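Local coordinates for protein galactonate dehydratase (Zobellia galactanivorans, PDB 5OLC) that belongs to the enolase superfamily, pairing an N-terminal capping domain of the mandelate racemase and muconate lactonizing type with a TIM-barrel-like domain, at residues Gly130-Thr142 against Ile354-Thr366. Numbering follows the deposited sequence.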
loop_
_atom_site.group_PDB
_atom_site.type_symbol
_atom_site.label_atom_id
_atom_site.label_comp_id
_atom_site.label_asym_id
_atom_site.label_seq_id
_atom_site.Cartn_x
_atom_site.Cartn_y
_atom_site.Cartn_z
ATOM N N GLY A 130 32.487 19.624 -6.247
ATOM C CA GLY A 130 31.652 20.695 -5.715
ATOM C C GLY A 130 32.269 21.503 -4.593
ATOM O O GLY A 130 31.865 22.649 -4.377
ATOM N N GLY A 131 33.218 20.912 -3.871
ATOM C CA GLY A 131 33.873 21.597 -2.763
ATOM C C GLY A 131 34.232 20.720 -1.588
ATOM O O GLY A 131 33.519 19.768 -1.278
ATOM N N VAL A 132 35.365 21.023 -0.939
ATOM C CA VAL A 132 35.837 20.311 0.253
ATOM C C VAL A 132 34.945 20.739 1.426
ATOM O O VAL A 132 34.980 21.912 1.849
ATOM C CB VAL A 132 37.344 20.542 0.550
ATOM C CG1 VAL A 132 37.736 19.975 1.907
ATOM C CG2 VAL A 132 38.215 19.945 -0.545
ATOM N N LYS A 133 34.094 19.811 1.882
ATOM C CA LYS A 133 33.175 20.056 2.985
ATOM C C LYS A 133 33.856 19.667 4.284
ATOM O O LYS A 133 33.609 20.293 5.320
ATOM C CB LYS A 133 31.890 19.241 2.802
ATOM C CG LYS A 133 30.788 19.986 2.092
ATOM C CD LYS A 133 30.865 19.887 0.593
ATOM C CE LYS A 133 29.531 20.147 -0.044
ATOM N NZ LYS A 133 29.443 19.501 -1.371
ATOM N N ASN A 134 34.730 18.635 4.208
ATOM C CA ASN A 134 35.479 18.065 5.323
ATOM C C ASN A 134 36.969 17.954 4.946
ATOM O O ASN A 134 37.351 17.022 4.218
ATOM C CB ASN A 134 34.910 16.688 5.690
ATOM C CG ASN A 134 33.401 16.593 5.704
ATOM O OD1 ASN A 134 32.809 15.751 5.017
ATOM N ND2 ASN A 134 32.747 17.442 6.492
ATOM N N PRO A 135 37.822 18.911 5.398
ATOM C CA PRO A 135 39.256 18.850 5.041
ATOM C C PRO A 135 40.021 17.764 5.786
ATOM O O PRO A 135 41.115 17.383 5.389
ATOM C CB PRO A 135 39.757 20.245 5.388
ATOM C CG PRO A 135 38.869 20.700 6.487
ATOM C CD PRO A 135 37.523 20.091 6.239
ATOM N N ILE A 136 39.440 17.299 6.890
ATOM C CA ILE A 136 39.969 16.245 7.748
ATOM C C ILE A 136 38.871 15.196 7.885
ATOM O O ILE A 136 37.697 15.547 8.024
ATOM C CB ILE A 136 40.464 16.806 9.123
ATOM C CG1 ILE A 136 41.696 17.723 8.934
ATOM C CG2 ILE A 136 40.772 15.687 10.141
ATOM C CD1 ILE A 136 41.371 19.209 8.976
ATOM N N ILE A 137 39.250 13.920 7.739
ATOM C CA ILE A 137 38.357 12.773 7.857
ATOM C C ILE A 137 39.051 11.737 8.786
ATOM O O ILE A 137 40.274 11.659 8.780
ATOM C CB ILE A 137 37.816 12.226 6.479
ATOM C CG1 ILE A 137 38.347 10.861 6.127
ATOM C CG2 ILE A 137 37.999 13.167 5.296
ATOM C CD1 ILE A 137 37.393 9.835 6.416
ATOM N N GLU A 138 38.290 11.018 9.628
ATOM C CA GLU A 138 38.847 10.039 10.566
ATOM C C GLU A 138 38.468 8.605 10.136
ATOM O O GLU A 138 37.376 8.130 10.458
ATOM C CB GLU A 138 38.503 10.364 12.045
ATOM C CG GLU A 138 37.030 10.534 12.382
ATOM C CD GLU A 138 36.710 10.509 13.865
ATOM O OE1 GLU A 138 35.652 9.945 14.228
ATOM O OE2 GLU A 138 37.509 11.052 14.663
ATOM N N PRO A 139 39.325 7.917 9.348
ATOM C CA PRO A 139 38.935 6.584 8.853
ATOM C C PRO A 139 38.985 5.471 9.892
ATOM O O PRO A 139 39.559 5.656 10.970
ATOM C CB PRO A 139 39.901 6.343 7.690
ATOM C CG PRO A 139 41.107 7.116 8.045
ATOM C CD PRO A 139 40.653 8.314 8.841
ATOM N N TYR A 140 38.364 4.324 9.570
ATOM C CA TYR A 140 38.372 3.155 10.442
ATOM C C TYR A 140 39.324 2.085 9.911
ATOM O O TYR A 140 39.550 1.990 8.692
ATOM C CB TYR A 140 36.963 2.606 10.720
ATOM C CG TYR A 140 36.173 2.178 9.498
ATOM C CD1 TYR A 140 35.361 3.080 8.816
ATOM C CD2 TYR A 140 36.143 0.846 9.094
ATOM C CE1 TYR A 140 34.601 2.684 7.713
ATOM C CE2 TYR A 140 35.383 0.436 7.995
ATOM C CZ TYR A 140 34.615 1.360 7.305
ATOM O OH TYR A 140 33.858 0.974 6.223
ATOM N N ALA A 141 39.914 1.312 10.838
ATOM C CA ALA A 141 40.857 0.253 10.518
ATOM C C ALA A 141 40.122 -1.087 10.358
ATOM O O ALA A 141 39.437 -1.508 11.289
ATOM C CB ALA A 141 41.906 0.158 11.616
ATOM N N THR A 142 40.264 -1.751 9.183
ATOM C CA THR A 142 39.647 -3.060 8.925
ATOM C C THR A 142 40.661 -4.193 9.206
ATOM O O THR A 142 41.778 -4.157 8.677
ATOM C CB THR A 142 39.011 -3.131 7.524
ATOM O OG1 THR A 142 40.014 -2.971 6.525
ATOM C CG2 THR A 142 37.908 -2.122 7.320
ATOM N N ILE A 354 48.722 11.707 0.433
ATOM C CA ILE A 354 47.875 11.894 1.621
ATOM C C ILE A 354 48.635 11.589 2.948
ATOM O O ILE A 354 49.550 10.760 2.978
ATOM C CB ILE A 354 46.507 11.130 1.486
ATOM C CG1 ILE A 354 46.586 9.661 1.918
ATOM C CG2 ILE A 354 45.915 11.251 0.062
ATOM C CD1 ILE A 354 45.252 9.043 2.227
ATOM N N LYS A 355 48.260 12.307 4.022
ATOM C CA LYS A 355 48.886 12.218 5.338
ATOM C C LYS A 355 47.938 11.748 6.438
ATOM O O LYS A 355 46.842 12.290 6.584
ATOM C CB LYS A 355 49.484 13.580 5.721
ATOM N N LEU A 356 48.386 10.770 7.245
ATOM C CA LEU A 356 47.614 10.233 8.368
ATOM C C LEU A 356 48.423 10.222 9.658
ATOM O O LEU A 356 49.406 9.485 9.763
ATOM C CB LEU A 356 47.065 8.823 8.067
ATOM C CG LEU A 356 46.165 8.227 9.157
ATOM C CD1 LEU A 356 44.882 7.709 8.581
ATOM C CD2 LEU A 356 46.886 7.149 9.968
ATOM N N GLU A 357 47.971 10.985 10.658
ATOM C CA GLU A 357 48.618 11.041 11.965
ATOM C C GLU A 357 47.590 11.161 13.090
ATOM O O GLU A 357 46.799 12.108 13.130
ATOM C CB GLU A 357 49.695 12.142 12.021
ATOM C CG GLU A 357 51.113 11.612 11.854
ATOM C CD GLU A 357 52.006 12.367 10.887
ATOM O OE1 GLU A 357 52.494 11.732 9.922
ATOM O OE2 GLU A 357 52.234 13.581 11.100
ATOM N N ASN A 358 47.602 10.164 13.988
ATOM C CA ASN A 358 46.721 10.011 15.148
ATOM C C ASN A 358 45.229 9.972 14.749
ATOM O O ASN A 358 44.446 10.865 15.087
ATOM C CB ASN A 358 47.014 11.036 16.258
ATOM C CG ASN A 358 46.613 10.526 17.626
ATOM O OD1 ASN A 358 47.336 9.753 18.268
ATOM N ND2 ASN A 358 45.428 10.911 18.083
ATOM N N GLY A 359 44.878 8.921 14.005
ATOM C CA GLY A 359 43.525 8.634 13.539
ATOM C C GLY A 359 42.929 9.574 12.512
ATOM O O GLY A 359 41.900 9.242 11.916
ATOM N N HIS A 360 43.542 10.753 12.308
ATOM C CA HIS A 360 43.032 11.746 11.370
ATOM C C HIS A 360 43.797 11.763 10.066
ATOM O O HIS A 360 45.028 11.811 10.061
ATOM C CB HIS A 360 42.962 13.159 11.993
ATOM C CG HIS A 360 42.093 13.276 13.218
ATOM N ND1 HIS A 360 40.916 12.550 13.354
ATOM C CD2 HIS A 360 42.246 14.061 14.312
ATOM C CE1 HIS A 360 40.412 12.895 14.530
ATOM N NE2 HIS A 360 41.175 13.802 15.141
ATOM N N LEU A 361 43.043 11.720 8.960
ATOM C CA LEU A 361 43.490 11.745 7.572
ATOM C C LEU A 361 43.221 13.144 7.047
ATOM O O LEU A 361 42.223 13.751 7.427
ATOM C CB LEU A 361 42.692 10.714 6.763
ATOM C CG LEU A 361 43.299 10.265 5.455
ATOM C CD1 LEU A 361 43.326 8.782 5.367
ATOM C CD2 LEU A 361 42.548 10.840 4.300
ATOM N N GLU A 362 44.118 13.664 6.198
ATOM C CA GLU A 362 44.007 15.016 5.668
ATOM C C GLU A 362 43.893 14.986 4.162
ATOM O O GLU A 362 44.786 14.478 3.475
ATOM C CB GLU A 362 45.219 15.838 6.112
ATOM C CG GLU A 362 45.124 17.342 5.904
ATOM C CD GLU A 362 46.371 18.057 6.396
ATOM O OE1 GLU A 362 46.663 17.986 7.617
ATOM O OE2 GLU A 362 47.101 18.620 5.546
ATOM N N VAL A 363 42.784 15.537 3.656
ATOM C CA VAL A 363 42.460 15.597 2.231
ATOM C C VAL A 363 43.574 16.347 1.485
ATOM O O VAL A 363 43.950 17.432 1.929
ATOM C CB VAL A 363 41.047 16.219 1.985
ATOM C CG1 VAL A 363 40.659 16.209 0.502
ATOM C CG2 VAL A 363 39.975 15.519 2.822
ATOM N N PRO A 364 44.145 15.775 0.394
ATOM C CA PRO A 364 45.194 16.497 -0.344
ATOM C C PRO A 364 44.646 17.613 -1.257
ATOM O O PRO A 364 43.491 17.566 -1.688
ATOM C CB PRO A 364 45.898 15.384 -1.131
ATOM C CG PRO A 364 44.825 14.401 -1.396
ATOM C CD PRO A 364 43.836 14.480 -0.252
ATOM N N CYS A 365 45.504 18.598 -1.571
ATOM C CA CYS A 365 45.197 19.771 -2.396
ATOM C C CYS A 365 45.790 19.658 -3.802
ATOM O O CYS A 365 45.554 20.530 -4.641
ATOM C CB CYS A 365 45.680 21.033 -1.689
ATOM S SG CYS A 365 45.685 20.898 0.116
ATOM N N THR A 366 46.571 18.591 -4.040
ATOM C CA THR A 366 47.251 18.251 -5.295
ATOM C C THR A 366 46.251 18.016 -6.453
ATOM O O THR A 366 45.162 17.488 -6.197
ATOM C CB THR A 366 48.141 17.011 -5.058
ATOM O OG1 THR A 366 47.336 15.919 -4.604
ATOM C CG2 THR A 366 49.257 17.272 -4.042
HETATM O O HOH W 1 39.996 7.212 13.173
#
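Ile137 and Leu361 face each other as an antiparallel hydrogen-bonded pair, and each uses both its backbone N and its O on the other. Leu361 N gives to Ile137 O at 2.8 Å, and Ile137 N to Leu361 O at 3.0 Å. A third bond, from Val363 N to Pro135 O (3.0 Å), extends the ladder. Proline suits that end, since its carbonyl can accept although its ring nitrogen has no hydrogen to offer. On the other side of 360-362, Glu362 N gives to Lys355 O and Glu357 N to His360 O, closing a hairpin whose type I' turn runs from Glu357 to His360; Gly359 readily takes its positive phi.

Beyond Ile137 the direct ladder stops, as Pro139 likewise lacks an N-H. A water takes over, donating to Pro139 O (2.7 Å) and to Gly359 O (3.1 Å), and Gly359 O also receives the CA-H of Glu138.

Apolar groups cover the buried face: the side chains of Ile137 and Val363 cross at about a right angle, their CG2 atoms 3.9 Å apart, and Leu356 CD1 reaches CG of the Pro139 ring. Val316 and Val319 of helix 309-321 touch Leu361 and Ile137 here. Further along, Glu138 holds CG between its backbone N and carbonyl carbon (chi1 55°) and extends beyond it, laying the carboxylate alongside His360, the two planes only 22° apart. Its OE2 comes within 3.4 Å of His360 CE1, at the ring edge, whereas OE1 forms a salt bridge with Arg198.

Strand 136-142, which pairs in parallel with barrel strands 170-174 and 337-339, thus carries the late hairpin on its early residues. Main-chain bonds set the register, leaving Ile137, Leu361 and Val363 to pack without supplying polar partners, while one water bridges where proline interrupts the donors.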